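Local coordinates for recombination protein uvsY (Enterobacteria phage T4, PDB 4ZWS) that promotes assembly of the UvsX recombinase on single-stranded DNA and helps it displace bound gp32 during phage recombination and DNA synthesis, at residues A[29-41]-A[109-121]. Residues are numbered along the deposited sequence; the frame is centred on the assembly and turned at random.
Sequences VMLYSKWLNKHSS and FCSGALDAIKSRG
W35 of segment 29-41 fits as a knob into the hole formed by C110, A113, L114 and I117 of segment 109-121. The two helical segments run nearly antiparallel, at 164°, with axes 9.2 Å apart.

Ring contacts carry much of the packing. A113 makes a CH-pi contact over one face of the W35 indole, its CB 3.9 Å from the centroid of the six-membered ring. The aliphatic chain of K38, one turn on, lies across the opposite face. C110 SG meets the indole at its edge, a sulfur-aromatic contact 3.8 Å from W35 CE3. W35 CH2 in turn points at the edge of the F109 ring. A second CH-pi contact forms at Y32, where L114 CD2 stands over one ring face, 3.6 Å from the centroid. With CG anti to the backbone N (chi1 -166°), the Y32 ring turns that face to L114.

Aliphatic contacts extend the seam. L114 CD1 reaches L36 CD1 at 4.1 Å, and the two side chains meet at about a right angle. I117 splits its branches: CD1 packs against W35 and L31 CB, while CG2 lies near the Y32 ring plane.

The polar ends of W35, Y32 and R120 bond outside the two segments. The R120 guanidinium has L31 CD1 over one face, 3.7 Å from NH1, but it salt-bridges E24 and hydrogen-bonds N28, both on helix 21-64. W35 NE1 hydrogen-bonds D13 of helix 3-14, and Y32 OH hydrogen-bonds the F133 carbonyl of a neighbouring subunit.

Apolar and aromatic packing thus joins the long helices 21-64 and 91-135 here. Directional polar bonds instead anchor W35 to helix 3-14 and Y32 to the next subunit of the heptameric alpha barrel.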
loop_
_atom_site.group_PDB
_atom_site.type_symbol
_atom_site.label_atom_id
_atom_site.label_comp_id
_atom_site.label_asym_id
_atom_site.label_seq_id
_atom_site.Cartn_x
_atom_site.Cartn_y
_atom_site.Cartn_z
ATOM N N VAL A 29 4.382 -5.918 29.709
ATOM C CA VAL A 29 3.675 -4.646 29.598
ATOM C C VAL A 29 4.582 -3.487 29.967
ATOM O O VAL A 29 4.570 -2.441 29.326
ATOM C CB VAL A 29 2.427 -4.635 30.508
ATOM C CG1 VAL A 29 1.504 -3.468 30.185
ATOM C CG2 VAL A 29 1.711 -5.977 30.408
ATOM N N MET A 30 5.400 -3.708 30.979
ATOM C CA MET A 30 6.339 -2.702 31.427
ATOM C C MET A 30 7.396 -2.485 30.355
ATOM O O MET A 30 7.784 -1.344 30.080
ATOM C CB MET A 30 6.965 -3.121 32.756
ATOM C CG MET A 30 6.234 -2.547 33.958
ATOM S SD MET A 30 6.909 -3.060 35.553
ATOM C CE MET A 30 6.393 -4.769 35.600
ATOM N N LEU A 31 7.846 -3.579 29.736
ATOM C CA LEU A 31 8.830 -3.473 28.664
ATOM C C LEU A 31 8.322 -2.652 27.496
ATOM O O LEU A 31 9.045 -1.812 26.963
ATOM C CB LEU A 31 9.235 -4.853 28.155
ATOM C CG LEU A 31 10.089 -5.715 29.070
ATOM C CD1 LEU A 31 10.298 -7.071 28.426
ATOM C CD2 LEU A 31 11.413 -5.031 29.286
ATOM N N TYR A 32 7.067 -2.870 27.124
ATOM C CA TYR A 32 6.497 -2.138 26.018
ATOM C C TYR A 32 6.494 -0.657 26.355
ATOM O O TYR A 32 6.974 0.183 25.585
ATOM C CB TYR A 32 5.080 -2.614 25.745
ATOM C CG TYR A 32 4.517 -2.152 24.423
ATOM C CD1 TYR A 32 3.731 -1.011 24.361
ATOM C CD2 TYR A 32 4.806 -2.819 23.234
ATOM C CE1 TYR A 32 3.222 -0.558 23.179
ATOM C CE2 TYR A 32 4.284 -2.375 22.030
ATOM C CZ TYR A 32 3.493 -1.237 22.014
ATOM O OH TYR A 32 2.957 -0.751 20.845
ATOM N N SER A 33 6.022 -0.362 27.558
ATOM C CA SER A 33 6.017 0.993 28.078
ATOM C C SER A 33 7.431 1.614 28.028
ATOM O O SER A 33 7.594 2.759 27.604
ATOM C CB SER A 33 5.436 0.990 29.482
ATOM O OG SER A 33 5.639 2.229 30.097
ATOM N N LYS A 34 8.444 0.853 28.454
ATOM C CA LYS A 34 9.827 1.331 28.483
ATOM C C LYS A 34 10.292 1.752 27.092
ATOM O O LYS A 34 10.860 2.827 26.913
ATOM C CB LYS A 34 10.776 0.259 29.001
ATOM C CG LYS A 34 12.131 0.811 29.417
ATOM C CD LYS A 34 13.268 0.019 28.824
ATOM C CE LYS A 34 13.342 -1.385 29.329
ATOM N NZ LYS A 34 14.396 -2.114 28.585
ATOM N N TRP A 35 10.058 0.884 26.113
ATOM C CA TRP A 35 10.488 1.144 24.744
ATOM C C TRP A 35 9.600 2.185 24.072
ATOM O O TRP A 35 10.046 2.906 23.189
ATOM C CB TRP A 35 10.523 -0.152 23.931
ATOM C CG TRP A 35 11.715 -1.001 24.266
ATOM C CD1 TRP A 35 11.774 -2.004 25.181
ATOM C CD2 TRP A 35 13.021 -0.917 23.680
ATOM N NE1 TRP A 35 13.030 -2.552 25.206
ATOM C CE2 TRP A 35 13.816 -1.901 24.291
ATOM C CE3 TRP A 35 13.592 -0.108 22.698
ATOM C CZ2 TRP A 35 15.152 -2.096 23.955
ATOM C CZ3 TRP A 35 14.924 -0.304 22.364
ATOM C CH2 TRP A 35 15.686 -1.289 22.992
ATOM N N LEU A 36 8.354 2.288 24.511
ATOM C CA LEU A 36 7.498 3.342 24.008
ATOM C C LEU A 36 8.085 4.692 24.392
ATOM O O LEU A 36 8.099 5.614 23.575
ATOM C CB LEU A 36 6.082 3.178 24.546
ATOM C CG LEU A 36 5.009 4.063 23.924
ATOM C CD1 LEU A 36 5.012 3.949 22.409
ATOM C CD2 LEU A 36 3.673 3.628 24.470
ATOM N N ASN A 37 8.635 4.779 25.600
ATOM C CA ASN A 37 9.315 5.993 26.066
ATOM C C ASN A 37 10.602 6.317 25.327
ATOM O O ASN A 37 10.859 7.482 25.038
ATOM C CB ASN A 37 9.588 5.902 27.558
ATOM C CG ASN A 37 8.328 6.008 28.356
ATOM O OD1 ASN A 37 7.309 6.461 27.832
ATOM N ND2 ASN A 37 8.360 5.548 29.607
ATOM N N LYS A 38 11.413 5.304 25.040
ATOM C CA LYS A 38 12.612 5.515 24.238
ATOM C C LYS A 38 12.207 6.175 22.926
ATOM O O LYS A 38 12.728 7.224 22.567
ATOM C CB LYS A 38 13.338 4.201 23.964
ATOM C CG LYS A 38 14.129 3.662 25.126
ATOM C CD LYS A 38 14.727 2.307 24.782
ATOM C CE LYS A 38 15.884 1.934 25.699
ATOM N NZ LYS A 38 15.522 1.928 27.143
ATOM N N HIS A 39 11.234 5.564 22.256
ATOM C CA HIS A 39 10.711 5.997 20.960
ATOM C C HIS A 39 10.237 7.447 21.035
ATOM O O HIS A 39 10.551 8.274 20.188
ATOM C CB HIS A 39 9.583 5.045 20.553
ATOM C CG HIS A 39 9.018 5.280 19.187
ATOM N ND1 HIS A 39 8.002 6.177 18.940
ATOM C CD2 HIS A 39 9.296 4.695 17.996
ATOM C CE1 HIS A 39 7.693 6.150 17.657
ATOM N NE2 HIS A 39 8.464 5.258 17.061
ATOM N N SER A 40 9.520 7.752 22.100
ATOM C CA SER A 40 8.970 9.073 22.324
ATOM C C SER A 40 10.106 10.091 22.483
ATOM O O SER A 40 10.042 11.202 21.948
ATOM C CB SER A 40 8.070 9.043 23.547
ATOM O OG SER A 40 7.339 10.231 23.657
ATOM N N SER A 41 11.127 9.721 23.257
ATOM C CA SER A 41 12.288 10.584 23.469
ATOM C C SER A 41 13.067 10.855 22.196
ATOM O O SER A 41 13.505 11.973 21.951
ATOM C CB SER A 41 13.253 9.954 24.471
ATOM O OG SER A 41 12.756 10.078 25.779
ATOM N N PHE A 109 14.553 1.261 15.026
ATOM C CA PHE A 109 14.878 0.110 15.847
ATOM C C PHE A 109 13.854 -0.046 16.966
ATOM O O PHE A 109 13.416 -1.157 17.251
ATOM C CB PHE A 109 16.279 0.209 16.439
ATOM C CG PHE A 109 16.656 -0.995 17.246
ATOM C CD1 PHE A 109 16.466 -1.012 18.622
ATOM C CD2 PHE A 109 17.152 -2.137 16.623
ATOM C CE1 PHE A 109 16.787 -2.141 19.373
ATOM C CE2 PHE A 109 17.478 -3.265 17.366
ATOM C CZ PHE A 109 17.296 -3.262 18.746
ATOM N N CYS A 110 13.474 1.061 17.588
ATOM C CA CYS A 110 12.495 1.024 18.664
ATOM C C CYS A 110 11.109 0.608 18.168
ATOM O O CYS A 110 10.366 -0.046 18.910
ATOM C CB CYS A 110 12.395 2.389 19.347
ATOM S SG CYS A 110 13.846 2.828 20.298
ATOM N N SER A 111 10.756 0.978 16.931
ATOM C CA SER A 111 9.512 0.473 16.347
ATOM C C SER A 111 9.569 -1.027 16.305
ATOM O O SER A 111 8.638 -1.698 16.754
ATOM C CB SER A 111 9.246 1.012 14.953
ATOM O OG SER A 111 8.734 2.322 15.028
ATOM N N GLY A 112 10.689 -1.537 15.808
ATOM C CA GLY A 112 10.901 -2.963 15.727
ATOM C C GLY A 112 10.857 -3.610 17.091
ATOM O O GLY A 112 10.297 -4.697 17.259
ATOM N N ALA A 113 11.429 -2.928 18.073
ATOM C CA ALA A 113 11.442 -3.433 19.431
ATOM C C ALA A 113 10.011 -3.574 19.933
ATOM O O ALA A 113 9.644 -4.577 20.544
ATOM C CB ALA A 113 12.247 -2.521 20.333
ATOM N N LEU A 114 9.204 -2.554 19.675
ATOM C CA LEU A 114 7.814 -2.594 20.085
ATOM C C LEU A 114 7.085 -3.758 19.424
ATOM O O LEU A 114 6.262 -4.414 20.059
ATOM C CB LEU A 114 7.144 -1.265 19.781
ATOM C CG LEU A 114 7.645 -0.164 20.730
ATOM C CD1 LEU A 114 7.198 1.190 20.268
ATOM C CD2 LEU A 114 7.200 -0.401 22.163
ATOM N N ASP A 115 7.385 -4.017 18.155
ATOM C CA ASP A 115 6.800 -5.159 17.456
ATOM C C ASP A 115 7.187 -6.460 18.135
ATOM O O ASP A 115 6.348 -7.336 18.370
ATOM C CB ASP A 115 7.257 -5.204 15.994
ATOM C CG ASP A 115 6.541 -4.200 15.124
ATOM O OD1 ASP A 115 5.383 -3.856 15.457
ATOM O OD2 ASP A 115 7.145 -3.755 14.115
ATOM N N ALA A 116 8.471 -6.565 18.455
ATOM C CA ALA A 116 9.015 -7.760 19.075
ATOM C C ALA A 116 8.370 -8.035 20.432
ATOM O O ALA A 116 8.000 -9.162 20.742
ATOM C CB ALA A 116 10.522 -7.622 19.216
ATOM N N ILE A 117 8.214 -6.979 21.218
ATOM C CA ILE A 117 7.686 -7.089 22.562
ATOM C C ILE A 117 6.212 -7.436 22.557
ATOM O O ILE A 117 5.743 -8.217 23.394
ATOM C CB ILE A 117 7.921 -5.796 23.330
ATOM C CG1 ILE A 117 9.416 -5.597 23.522
ATOM C CG2 ILE A 117 7.210 -5.820 24.666
ATOM C CD1 ILE A 117 9.724 -4.416 24.348
ATOM N N LYS A 118 5.493 -6.855 21.606
ATOM C CA LYS A 118 4.084 -7.154 21.416
ATOM C C LYS A 118 3.950 -8.637 21.124
ATOM O O LYS A 118 3.132 -9.338 21.723
ATOM C CB LYS A 118 3.524 -6.304 20.280
ATOM C CG LYS A 118 2.019 -6.227 20.162
ATOM C CD LYS A 118 1.681 -5.359 18.959
ATOM C CE LYS A 118 0.207 -5.025 18.872
ATOM N NZ LYS A 118 -0.066 -4.096 17.733
ATOM N N SER A 119 4.813 -9.106 20.234
ATOM C CA SER A 119 4.882 -10.507 19.857
ATOM C C SER A 119 5.266 -11.389 21.049
ATOM O O SER A 119 4.741 -12.487 21.230
ATOM C CB SER A 119 5.885 -10.671 18.715
ATOM O OG SER A 119 6.149 -12.035 18.454
ATOM N N ARG A 120 6.164 -10.879 21.878
ATOM C CA ARG A 120 6.616 -11.592 23.060
ATOM C C ARG A 120 5.452 -11.897 24.012
ATOM O O ARG A 120 5.383 -12.983 24.587
ATOM C CB ARG A 120 7.691 -10.773 23.779
ATOM C CG ARG A 120 8.305 -11.447 24.998
ATOM C CD ARG A 120 9.392 -10.577 25.584
ATOM N NE ARG A 120 10.030 -11.198 26.732
ATOM C CZ ARG A 120 9.600 -11.060 27.980
ATOM N NH1 ARG A 120 8.526 -10.322 28.237
ATOM N NH2 ARG A 120 10.237 -11.666 28.970
ATOM N N GLY A 121 4.535 -10.946 24.164
ATOM C CA GLY A 121 3.368 -11.163 24.992
ATOM C C GLY A 121 2.551 -12.352 24.516
ATOM O O GLY A 121 2.090 -13.163 25.316
#